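Local coordinates for AvrRxo1-ORF2 (Xanthomonas oryzae pv. oryzicola, PDB 4Z8T), which binds the type III effector AvrRxo1-ORF1, which carries a polynucleotide kinase domain, and probably acts as its chaperone, at residues B[68-71]-B[72-75]; B[10-13]-B[14-18]. One frame throughout, in Å; residues are numbered along the deposited sequence.

Contact 1 (B[68-71]-B[72-75]); sequences DIYE and RMYY
E71 and Y75 meet one turn apart on helix 63-77, CG of E71 coming up to the CD2–CE2 side of the phenol ring as the two side chains run slantwise past each other. CG of E71 stands 4.0 Å from CD2 of Y75, and CD of E71 comes to 4.2 Å from CE2 of Y75. The carboxylate is turned 80° to the ring plane. Y75 sets its ring back along the helix because CG lies beside its own backbone N (chi1 -77°); CD2 thereby also comes to 3.4 Å from the carbonyl O of E71. The neighbouring Y74 swings the other way, CG opposite N (chi1 178°), yet its CD2 still lies over the centre of the Y75 ring.

A Met-aromatic contact forms the second group. SE of the selenomethionine M73 sits 5.4 Å from the centroid of the Y70 ring and approaches it obliquely, with CD1 of Y70 its nearest ring atom. CE of M73 turns back at the last torsion and comes to 4.4 Å from CG2 of I69, a methyl that in turn covers one face of the Y70 ring.

Backbone bonds run along the two turns, which widen to a pi-type turn at 73-75. N of M73 reaches O of I69 at 3.1 Å, N of Y74 reaches O of Y70 at 2.9 Å, and N of Y75 reaches O of E71 at 3.0 Å; R72 N to D68 O is weak.

The polar ends are tied to backbone elsewhere in the chain: R72 NH2 to O of H24, Y74 OH to O of E41, Y75 OH to N of F43. This is i to i+4 packing on a largely buried helix between helices 6-38 and 84-94, with R162 of AvrRxo1-ORF1 against I69 and M73.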
ATOM      1  N   ASP B  68       9.646 -19.241 -13.842  1.00 43.08           N
ATOM      2  CA  ASP B  68       8.814 -18.485 -12.911  1.00 44.18           C
ATOM      3  C   ASP B  68       9.473 -17.189 -12.423  1.00 40.22           C
ATOM      4  O   ASP B  68       8.787 -16.191 -12.208  1.00 37.05           O
ATOM      5  CB  ASP B  68       8.372 -19.365 -11.732  1.00 45.63           C
ATOM      6  CG  ASP B  68       7.362 -20.440 -12.144  1.00 53.36           C
ATOM      7  OD1 ASP B  68       7.489 -20.997 -13.261  1.00 53.81           O
ATOM      8  OD2 ASP B  68       6.437 -20.725 -11.350  1.00 55.82           O
ATOM      9  N   ILE B  69      10.794 -17.197 -12.259  1.00 39.17           N
ATOM     10  CA  ILE B  69      11.511 -15.983 -11.874  1.00 32.82           C
ATOM     11  C   ILE B  69      11.436 -14.916 -12.968  1.00 32.07           C
ATOM     12  O   ILE B  69      11.088 -13.759 -12.702  1.00 27.99           O
ATOM     13  CB  ILE B  69      12.998 -16.276 -11.542  1.00 34.11           C
ATOM     14  CG1 ILE B  69      13.122 -17.007 -10.204  1.00 37.05           C
ATOM     15  CG2 ILE B  69      13.801 -14.993 -11.488  1.00 31.63           C
ATOM     16  CD1 ILE B  69      14.487 -17.627  -9.979  1.00 37.09           C
ATOM     17  N   TYR B  70      11.760 -15.294 -14.202  1.00 31.23           N
ATOM     18  CA  TYR B  70      11.887 -14.304 -15.261  1.00 29.26           C
ATOM     19  C   TYR B  70      10.573 -13.916 -15.913  1.00 25.82           C
ATOM     20  O   TYR B  70      10.405 -12.771 -16.316  1.00 26.76           O
ATOM     21  CB  TYR B  70      12.940 -14.709 -16.300  1.00 32.62           C
ATOM     22  CG  TYR B  70      14.320 -14.628 -15.715  1.00 35.93           C
ATOM     23  CD1 TYR B  70      14.924 -13.396 -15.489  1.00 36.82           C
ATOM     24  CD2 TYR B  70      14.999 -15.771 -15.342  1.00 41.31           C
ATOM     25  CE1 TYR B  70      16.177 -13.312 -14.923  1.00 39.71           C
ATOM     26  CE2 TYR B  70      16.250 -15.698 -14.782  1.00 42.40           C
ATOM     27  CZ  TYR B  70      16.832 -14.468 -14.576  1.00 44.58           C
ATOM     28  OH  TYR B  70      18.076 -14.403 -14.014  1.00 50.04           O
ATOM     29  N   GLU B  71       9.645 -14.859 -16.012  1.00 29.23           N
ATOM     30  CA  GLU B  71       8.333 -14.529 -16.558  1.00 33.64           C
ATOM     31  C   GLU B  71       7.669 -13.512 -15.640  1.00 29.20           C
ATOM     32  O   GLU B  71       7.165 -12.481 -16.093  1.00 26.41           O
ATOM     33  CB  GLU B  71       7.452 -15.777 -16.705  1.00 36.51           C
ATOM     34  CG  GLU B  71       5.961 -15.492 -16.505  1.00 37.44           C
ATOM     35  CD  GLU B  71       5.068 -16.287 -17.430  1.00 45.10           C
ATOM     36  OE1 GLU B  71       5.591 -16.894 -18.394  1.00 47.76           O
ATOM     37  OE2 GLU B  71       3.836 -16.292 -17.200  1.00 42.34           O
ATOM     38  N   ARG B  72       7.691 -13.797 -14.344  1.00 29.08           N
ATOM     39  CA  ARG B  72       7.078 -12.904 -13.368  1.00 27.24           C
ATOM     40  C   ARG B  72       7.767 -11.541 -13.345  1.00 25.11           C
ATOM     41  O   ARG B  72       7.104 -10.508 -13.321  1.00 25.11           O
ATOM     42  CB  ARG B  72       7.084 -13.544 -11.981  1.00 27.51           C
ATOM     43  CG  ARG B  72       6.631 -12.619 -10.882  1.00 30.23           C
ATOM     44  CD  ARG B  72       6.529 -13.344  -9.554  1.00 31.59           C
ATOM     45  NE  ARG B  72       5.447 -14.318  -9.578  1.00 38.62           N
ATOM     46  CZ  ARG B  72       4.162 -13.997  -9.440  1.00 33.99           C
ATOM     47  NH1 ARG B  72       3.245 -14.948  -9.478  1.00 36.01           N
ATOM     48  NH2 ARG B  72       3.798 -12.724  -9.261  1.00 31.96           N
HETATM   49  N   MSE B  73       9.094 -11.528 -13.364  1.00 23.63           N
HETATM   50  CA  MSE B  73       9.811 -10.256 -13.408  1.00 20.56           C
HETATM   51  C   MSE B  73       9.420  -9.445 -14.642  1.00 22.98           C
HETATM   52  O   MSE B  73       9.135  -8.257 -14.564  1.00 19.55           O
HETATM   53  CB  MSE B  73      11.328 -10.483 -13.371  1.00 21.62           C
HETATM   54  CG  MSE B  73      12.117  -9.205 -13.431  1.00 21.67           C
HETATM   55 SE   MSE B  73      14.025  -9.610 -13.495  1.00 30.62          SE
HETATM   56  CE  MSE B  73      14.124 -10.588 -11.849  1.00 25.15           C
ATOM     57  N   TYR B  74       9.374 -10.115 -15.787  1.00 22.86           N
ATOM     58  CA  TYR B  74       9.052  -9.467 -17.047  1.00 24.08           C
ATOM     59  C   TYR B  74       7.690  -8.774 -16.988  1.00 21.51           C
ATOM     60  O   TYR B  74       7.556  -7.606 -17.354  1.00 22.58           O
ATOM     61  CB  TYR B  74       9.064 -10.536 -18.142  1.00 23.02           C
ATOM     62  CG  TYR B  74       8.708 -10.071 -19.540  1.00 27.97           C
ATOM     63  CD1 TYR B  74       9.510  -9.171 -20.222  1.00 26.61           C
ATOM     64  CD2 TYR B  74       7.582 -10.566 -20.183  1.00 29.97           C
ATOM     65  CE1 TYR B  74       9.194  -8.766 -21.509  1.00 32.80           C
ATOM     66  CE2 TYR B  74       7.262 -10.170 -21.466  1.00 31.42           C
ATOM     67  CZ  TYR B  74       8.067  -9.271 -22.120  1.00 34.19           C
ATOM     68  OH  TYR B  74       7.751  -8.870 -23.396  1.00 37.11           O
ATOM     69  N   TYR B  75       6.690  -9.496 -16.499  1.00 25.13           N
ATOM     70  CA  TYR B  75       5.323  -8.990 -16.514  1.00 23.15           C
ATOM     71  C   TYR B  75       4.991  -8.083 -15.339  1.00 21.95           C
ATOM     72  O   TYR B  75       4.313  -7.079 -15.519  1.00 21.40           O
ATOM     73  CB  TYR B  75       4.320 -10.135 -16.553  1.00 23.23           C
ATOM     74  CG  TYR B  75       4.199 -10.763 -17.925  1.00 23.48           C
ATOM     75  CD1 TYR B  75       3.810 -10.001 -19.019  1.00 28.64           C
ATOM     76  CD2 TYR B  75       4.467 -12.108 -18.118  1.00 30.65           C
ATOM     77  CE1 TYR B  75       3.695 -10.569 -20.280  1.00 29.76           C
ATOM     78  CE2 TYR B  75       4.353 -12.691 -19.380  1.00 30.14           C
ATOM     79  CZ  TYR B  75       3.967 -11.907 -20.449  1.00 30.58           C
ATOM     80  OH  TYR B  75       3.852 -12.457 -21.707  1.00 33.17           O
TER

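Contact 2 (B[10-13]-B[14-18]); sequences LEFH and KKLKE
H13 and K17, one turn apart, put an imidazole beside a lysine chain: CD of K17 lies 3.7 Å from NE2 of H13, and CG of K17 stands above one ring face, offset toward the rim. H13 carries its ring away from its own backbone N (chi1 180°). In K17, chi1 of -84° sets CG beside its own N and, with chi2 extended, lays CG and CD along the ring; the bend at chi3 then carries NZ onward to D229 of AvrRxo1-ORF1. The other carboxylate oxygen of D229 takes NE2 of H13, and Y270 of the same chain holds ND1, so the imidazole is gripped at both nitrogens, which fixes its rotation.

K14 meets E11 through water. Its fully extended chain lets NZ give a hydrogen bond of 2.6 Å to water 1, which donates to OE1 of E11 at 2.8 Å. OE2 of E11 lies 3.4 Å from CE of K15, the two chains leaving the helix in the same direction, flank to flank. NZ of K15 makes a long salt bridge of 3.7 Å with OE1 of E18 and a weak, long ion pair with E29 of the second subunit, whose L30 packs on F12 and K15.

Backbone i to i+4 bonds hold these turns of an interfacial helix, with H13/K17 and F12/L16 toward AvrRxo1-ORF1 and E11/K15 toward the second subunit.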
ATOM      1  N   LEU B  10       1.817 -18.823  14.940  1.00 19.47           N
ATOM      2  CA  LEU B  10       1.706 -19.766  13.835  1.00 18.70           C
ATOM      3  C   LEU B  10       0.510 -19.484  12.938  1.00 18.65           C
ATOM      4  O   LEU B  10       0.620 -19.583  11.720  1.00 20.49           O
ATOM      5  CB  LEU B  10       1.658 -21.209  14.338  1.00 20.03           C
ATOM      6  CG  LEU B  10       2.993 -21.792  14.801  1.00 23.58           C
ATOM      7  CD1 LEU B  10       2.776 -23.157  15.462  1.00 25.63           C
ATOM      8  CD2 LEU B  10       3.953 -21.917  13.637  1.00 21.97           C
ATOM      9  N   GLU B  11      -0.626 -19.143  13.539  1.00 19.98           N
ATOM     10  CA  GLU B  11      -1.823 -18.862  12.748  1.00 20.13           C
ATOM     11  C   GLU B  11      -1.681 -17.554  11.973  1.00 21.50           C
ATOM     12  O   GLU B  11      -2.110 -17.461  10.823  1.00 20.66           O
ATOM     13  CB  GLU B  11      -3.078 -18.871  13.632  1.00 21.15           C
ATOM     14  CG  GLU B  11      -4.403 -18.745  12.864  1.00 25.39           C
ATOM     15  CD  GLU B  11      -4.763 -19.983  12.041  1.00 31.84           C
ATOM     16  OE1 GLU B  11      -4.055 -21.007  12.132  1.00 29.93           O
ATOM     17  OE2 GLU B  11      -5.775 -19.931  11.300  1.00 31.33           O
ATOM     18  N   PHE B  12      -1.061 -16.545  12.584  1.00 18.08           N
ATOM     19  CA  PHE B  12      -0.820 -15.298  11.867  1.00 17.41           C
ATOM     20  C   PHE B  12       0.049 -15.560  10.636  1.00 18.64           C
ATOM     21  O   PHE B  12      -0.237 -15.092   9.539  1.00 18.14           O
ATOM     22  CB  PHE B  12      -0.161 -14.269  12.790  1.00 18.24           C
ATOM     23  CG  PHE B  12      -0.185 -12.860  12.254  1.00 18.77           C
ATOM     24  CD1 PHE B  12      -1.250 -12.015  12.535  1.00 18.87           C
ATOM     25  CD2 PHE B  12       0.859 -12.376  11.479  1.00 18.41           C
ATOM     26  CE1 PHE B  12      -1.269 -10.709  12.061  1.00 20.94           C
ATOM     27  CE2 PHE B  12       0.839 -11.071  11.005  1.00 20.95           C
ATOM     28  CZ  PHE B  12      -0.232 -10.242  11.297  1.00 20.62           C
ATOM     29  N   HIS B  13       1.114 -16.323  10.832  1.00 17.47           N
ATOM     30  CA  HIS B  13       2.027 -16.685   9.751  1.00 16.31           C
ATOM     31  C   HIS B  13       1.274 -17.441   8.644  1.00 17.69           C
ATOM     32  O   HIS B  13       1.432 -17.159   7.457  1.00 18.81           O
ATOM     33  CB  HIS B  13       3.159 -17.528  10.363  1.00 17.01           C
ATOM     34  CG  HIS B  13       4.191 -17.996   9.385  1.00 16.68           C
ATOM     35  ND1 HIS B  13       5.238 -17.206   8.969  1.00 15.87           N
ATOM     36  CD2 HIS B  13       4.366 -19.204   8.795  1.00 16.91           C
ATOM     37  CE1 HIS B  13       5.992 -17.895   8.123  1.00 18.97           C
ATOM     38  NE2 HIS B  13       5.490 -19.105   8.008  1.00 18.04           N
ATOM     39  N   LYS B  14       0.446 -18.405   9.036  1.00 19.06           N
ATOM     40  CA  LYS B  14      -0.301 -19.183   8.049  1.00 20.10           C
ATOM     41  C   LYS B  14      -1.211 -18.283   7.199  1.00 18.39           C
ATOM     42  O   LYS B  14      -1.224 -18.369   5.961  1.00 21.53           O
ATOM     43  CB  LYS B  14      -1.142 -20.243   8.769  1.00 20.19           C
ATOM     44  CG  LYS B  14      -1.876 -21.186   7.838  1.00 27.75           C
ATOM     45  CD  LYS B  14      -2.618 -22.216   8.674  1.00 30.83           C
ATOM     46  CE  LYS B  14      -3.349 -23.216   7.806  1.00 34.28           C
ATOM     47  NZ  LYS B  14      -4.200 -24.105   8.661  1.00 40.26           N
ATOM     48  N   LYS B  15      -1.955 -17.411   7.864  1.00 19.72           N
ATOM     49  CA  LYS B  15      -2.912 -16.550   7.178  1.00 19.62           C
ATOM     50  C   LYS B  15      -2.189 -15.516   6.324  1.00 19.72           C
ATOM     51  O   LYS B  15      -2.636 -15.180   5.222  1.00 18.81           O
ATOM     52  CB  LYS B  15      -3.836 -15.865   8.190  1.00 21.49           C
ATOM     53  CG  LYS B  15      -4.801 -16.821   8.877  1.00 23.35           C
ATOM     54  CD  LYS B  15      -5.601 -17.591   7.825  1.00 28.17           C
ATOM     55  CE  LYS B  15      -6.717 -18.418   8.463  1.00 36.30           C
ATOM     56  NZ  LYS B  15      -7.455 -19.190   7.413  1.00 39.21           N
ATOM     57  N   LEU B  16      -1.069 -15.005   6.829  1.00 18.48           N
ATOM     58  CA  LEU B  16      -0.277 -14.060   6.057  1.00 18.26           C
ATOM     59  C   LEU B  16       0.311 -14.718   4.804  1.00 19.70           C
ATOM     60  O   LEU B  16       0.376 -14.095   3.748  1.00 18.46           O
ATOM     61  CB  LEU B  16       0.831 -13.437   6.926  1.00 18.40           C
ATOM     62  CG  LEU B  16       1.707 -12.381   6.267  1.00 19.24           C
ATOM     63  CD1 LEU B  16       0.893 -11.213   5.672  1.00 20.07           C
ATOM     64  CD2 LEU B  16       2.681 -11.869   7.317  1.00 19.06           C
ATOM     65  N   LYS B  17       0.741 -15.975   4.914  1.00 17.59           N
ATOM     66  CA  LYS B  17       1.188 -16.722   3.743  1.00 20.72           C
ATOM     67  C   LYS B  17       0.078 -16.828   2.696  1.00 22.31           C
ATOM     68  O   LYS B  17       0.331 -16.681   1.501  1.00 20.18           O
ATOM     69  CB  LYS B  17       1.639 -18.124   4.133  1.00 24.13           C
ATOM     70  CG  LYS B  17       3.069 -18.210   4.613  1.00 23.94           C
ATOM     71  CD  LYS B  17       3.437 -19.646   4.988  1.00 27.57           C
ATOM     72  CE  LYS B  17       3.387 -20.554   3.775  1.00 28.90           C
ATOM     73  NZ  LYS B  17       3.827 -21.944   4.104  1.00 34.77           N
ATOM     74  N   GLU B  18      -1.143 -17.095   3.146  1.00 21.82           N
ATOM     75  CA  GLU B  18      -2.271 -17.165   2.213  1.00 22.06           C
ATOM     76  C   GLU B  18      -2.515 -15.839   1.517  1.00 22.20           C
ATOM     77  O   GLU B  18      -2.738 -15.797   0.309  1.00 23.21           O
ATOM     78  CB  GLU B  18      -3.545 -17.605   2.933  1.00 22.23           C
ATOM     79  CG  GLU B  18      -3.464 -18.985   3.518  1.00 27.78           C
ATOM     80  CD  GLU B  18      -4.765 -19.407   4.179  1.00 34.74           C
ATOM     81  OE1 GLU B  18      -5.748 -18.632   4.121  1.00 36.32           O
ATOM     82  OE2 GLU B  18      -4.799 -20.516   4.758  1.00 35.51           O
TER
HETATM   83  O   HOH W   1      -4.660 -23.569  11.158  1.00 42.84           O

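Overall arrangement
Both contacts cover about two turns of helix and share i to i+4 backbone bonding, one bond of contact 1 being weak, but they lie on different elements: contact 2 near the start of the long helix 6-38, contact 1 on the shorter helix 63-77. Their centres are 25 Å apart and they do not touch. The centre of contact 1 lies about 4 Å from the centre of the chain, and its aromatic and selenomethionine groups are mostly covered by the protein's own helices. That of contact 2 lies about 22 Å from it, on the projecting part of its helix; there charged and water-linked side chains prevail, and partners come from AvrRxo1-ORF1 and a second copy of the protein.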